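Local coordinates for protein RNA methyltransferase, TrmH family (Porphyromonas gingivalis, PDB 2I6D) that probably methylates RNA, as a knotted SPOUT-class enzyme of the TrmH family with an N-terminal domain likely to bind the substrate, at residues A[71-74]-A[75-79]. Sequence-based numbering, arbitrary orientation.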
ATOM      1  N   GLU A  71     -15.819  13.436 -25.155  1.00 29.21           N
ATOM      2  CA  GLU A  71     -16.449  12.127 -24.980  1.00 30.13           C
ATOM      3  C   GLU A  71     -15.861  11.081 -25.943  1.00 29.09           C
ATOM      4  O   GLU A  71     -15.694   9.914 -25.575  1.00 29.24           O
ATOM      5  CB  GLU A  71     -17.954  12.274 -25.243  1.00 30.99           C
ATOM      6  CG  GLU A  71     -18.858  11.450 -24.329  1.00 36.01           C
ATOM      7  CD  GLU A  71     -18.549  11.649 -22.854  1.00 40.74           C
ATOM      8  OE1 GLU A  71     -18.037  10.691 -22.234  1.00 43.64           O
ATOM      9  OE2 GLU A  71     -18.791  12.757 -22.311  1.00 43.46           O
ATOM     10  N   SER A  72     -15.505  11.519 -27.149  1.00 27.24           N
ATOM     11  CA  SER A  72     -14.939  10.622 -28.163  1.00 26.80           C
ATOM     12  C   SER A  72     -13.504  10.148 -27.911  1.00 26.99           C
ATOM     13  O   SER A  72     -13.060   9.195 -28.554  1.00 27.08           O
ATOM     14  CB  SER A  72     -14.979  11.288 -29.530  1.00 26.28           C
ATOM     15  OG  SER A  72     -14.120  12.407 -29.548  1.00 25.12           O
ATOM     16  N   PHE A  73     -12.767  10.831 -27.037  1.00 27.05           N
ATOM     17  CA  PHE A  73     -11.381  10.445 -26.758  1.00 27.20           C
ATOM     18  C   PHE A  73     -11.336   9.011 -26.227  1.00 26.84           C
ATOM     19  O   PHE A  73     -12.110   8.650 -25.357  1.00 27.20           O
ATOM     20  CB  PHE A  73     -10.730  11.372 -25.732  1.00 27.95           C
ATOM     21  CG  PHE A  73      -9.315  10.965 -25.360  1.00 27.37           C
ATOM     22  CD1 PHE A  73      -8.237  11.393 -26.122  1.00 29.08           C
ATOM     23  CD2 PHE A  73      -9.075  10.148 -24.258  1.00 29.96           C
ATOM     24  CE1 PHE A  73      -6.925  11.018 -25.796  1.00 28.56           C
ATOM     25  CE2 PHE A  73      -7.761   9.772 -23.914  1.00 29.09           C
ATOM     26  CZ  PHE A  73      -6.689  10.207 -24.695  1.00 28.50           C
ATOM     27  N   ASP A  74     -10.416   8.212 -26.761  1.00 26.17           N
ATOM     28  CA  ASP A  74     -10.282   6.828 -26.351  1.00 25.57           C
ATOM     29  C   ASP A  74      -9.263   6.678 -25.226  1.00 24.88           C
ATOM     30  O   ASP A  74      -8.054   6.684 -25.465  1.00 23.86           O
ATOM     31  CB  ASP A  74      -9.890   5.961 -27.545  1.00 24.87           C
ATOM     32  CG  ASP A  74      -9.919   4.488 -27.227  1.00 24.58           C
ATOM     33  OD1 ASP A  74      -9.973   4.127 -26.030  1.00 24.88           O
ATOM     34  OD2 ASP A  74      -9.878   3.678 -28.180  1.00 26.09           O
ATOM     35  N   PHE A  75      -9.751   6.490 -24.008  1.00 25.60           N
ATOM     36  CA  PHE A  75      -8.848   6.378 -22.854  1.00 25.57           C
ATOM     37  C   PHE A  75      -7.882   5.202 -22.903  1.00 25.19           C
ATOM     38  O   PHE A  75      -6.873   5.226 -22.196  1.00 25.60           O
ATOM     39  CB  PHE A  75      -9.610   6.424 -21.519  1.00 26.51           C
ATOM     40  CG  PHE A  75      -9.856   7.837 -21.045  1.00 28.28           C
ATOM     41  CD1 PHE A  75     -10.898   8.594 -21.600  1.00 29.41           C
ATOM     42  CD2 PHE A  75      -8.997   8.443 -20.133  1.00 29.17           C
ATOM     43  CE1 PHE A  75     -11.111   9.902 -21.218  1.00 29.15           C
ATOM     44  CE2 PHE A  75      -9.211   9.765 -19.752  1.00 31.61           C
ATOM     45  CZ  PHE A  75     -10.290  10.492 -20.304  1.00 28.06           C
ATOM     46  N   LYS A  76      -8.156   4.193 -23.735  1.00 24.62           N
ATOM     47  CA  LYS A  76      -7.178   3.114 -23.942  1.00 24.81           C
ATOM     48  C   LYS A  76      -5.866   3.653 -24.500  1.00 24.81           C
ATOM     49  O   LYS A  76      -4.847   2.956 -24.467  1.00 25.09           O
ATOM     50  CB  LYS A  76      -7.721   1.993 -24.846  1.00 24.75           C
ATOM     51  CG  LYS A  76      -8.915   1.260 -24.237  1.00 26.93           C
ATOM     52  CD  LYS A  76      -9.523   0.208 -25.182  1.00 25.69           C
ATOM     53  CE  LYS A  76     -10.693  -0.496 -24.488  1.00 28.66           C
ATOM     54  NZ  LYS A  76     -11.190  -1.683 -25.260  1.00 31.65           N
ATOM     55  N   ARG A  77      -5.886   4.884 -25.028  1.00 24.48           N
ATOM     56  CA  ARG A  77      -4.658   5.497 -25.538  1.00 24.68           C
ATOM     57  C   ARG A  77      -3.668   5.777 -24.413  1.00 25.09           C
ATOM     58  O   ARG A  77      -2.452   5.781 -24.639  1.00 24.61           O
ATOM     59  CB  ARG A  77      -4.958   6.772 -26.321  1.00 24.48           C
ATOM     60  CG  ARG A  77      -5.652   6.489 -27.631  1.00 24.97           C
ATOM     61  CD  ARG A  77      -6.257   7.756 -28.233  1.00 23.94           C
ATOM     62  NE  ARG A  77      -5.214   8.628 -28.738  1.00 25.40           N
ATOM     63  CZ  ARG A  77      -5.414   9.867 -29.168  1.00 25.40           C
ATOM     64  NH1 ARG A  77      -6.631  10.413 -29.125  1.00 23.32           N
ATOM     65  NH2 ARG A  77      -4.390  10.553 -29.650  1.00 22.44           N
ATOM     66  N   ILE A  78      -4.196   5.955 -23.198  1.00 25.76           N
ATOM     67  CA  ILE A  78      -3.375   6.344 -22.041  1.00 25.99           C
ATOM     68  C   ILE A  78      -3.518   5.432 -20.801  1.00 26.42           C
ATOM     69  O   ILE A  78      -2.625   5.400 -19.940  1.00 26.37           O
ATOM     70  CB  ILE A  78      -3.612   7.828 -21.676  1.00 25.88           C
ATOM     71  CG1 ILE A  78      -5.087   8.080 -21.352  1.00 26.13           C
ATOM     72  CG2 ILE A  78      -3.061   8.753 -22.793  1.00 26.77           C
ATOM     73  CD1 ILE A  78      -5.374   9.448 -20.731  1.00 26.80           C
ATOM     74  N   SER A  79      -4.618   4.689 -20.716  1.00 25.42           N
ATOM     75  CA  SER A  79      -4.889   3.865 -19.534  1.00 26.58           C
ATOM     76  C   SER A  79      -4.175   2.516 -19.497  1.00 27.09           C
ATOM     77  O   SER A  79      -3.776   1.965 -20.520  1.00 26.37           O
ATOM     78  CB  SER A  79      -6.406   3.669 -19.350  1.00 26.51           C
ATOM     79  OG  SER A  79      -6.699   2.713 -18.335  1.00 26.68           O
TER
HETATM   80  O   HOH W   1      -9.146   9.053 -29.397  1.00 37.08           O
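Phe73 and Phe75 form a T-shaped pair where an Asx turn at Asp74 leads into a short 3-10 turn, residues 75-77, in the loop that follows strand 65-69. The loop belongs to the MRM3-like, probably substrate-binding domain. The ring centroids are 5.0 Å apart and the planes stand at 83°. The edge of Phe73 meets one face of Phe75, with Phe73 CD2 3.6 Å from Phe75 CD1. Phe73 has CG anti to its backbone N (chi1 177°), which sets the ring beside the carbonyl carbon, toward the residues that follow. Phe73 CE2 lies 4.0 Å from Ile78 CD1. Phe75 is buried and also packs on Pro84 and Pro86, while Ile78 reaches Ile10 of helix 7-15.

Asp74 supplies the hydrogen bonds that lead into the turn. Its OD1 accepts from Lys76 N at 2.9 Å, met from above the carboxylate plane; this bond closes the Asx turn. Its carbonyl O accepts from Arg77 N at 2.9 Å, with a fairly straight N-H...O angle of 163°. The aliphatic start of the Lys76 side chain runs beside OD1.

The Arg77 chain bends at chi3. Phe73 CE1 lies over one face of the Arg77 guanidinium, 3.4 Å from Arg77 NH1, with the two planes inclined. A water joins the two segments: its O accepts from Arg77 NH1 (2.9 Å) and from Asp74 N (3.0 Å).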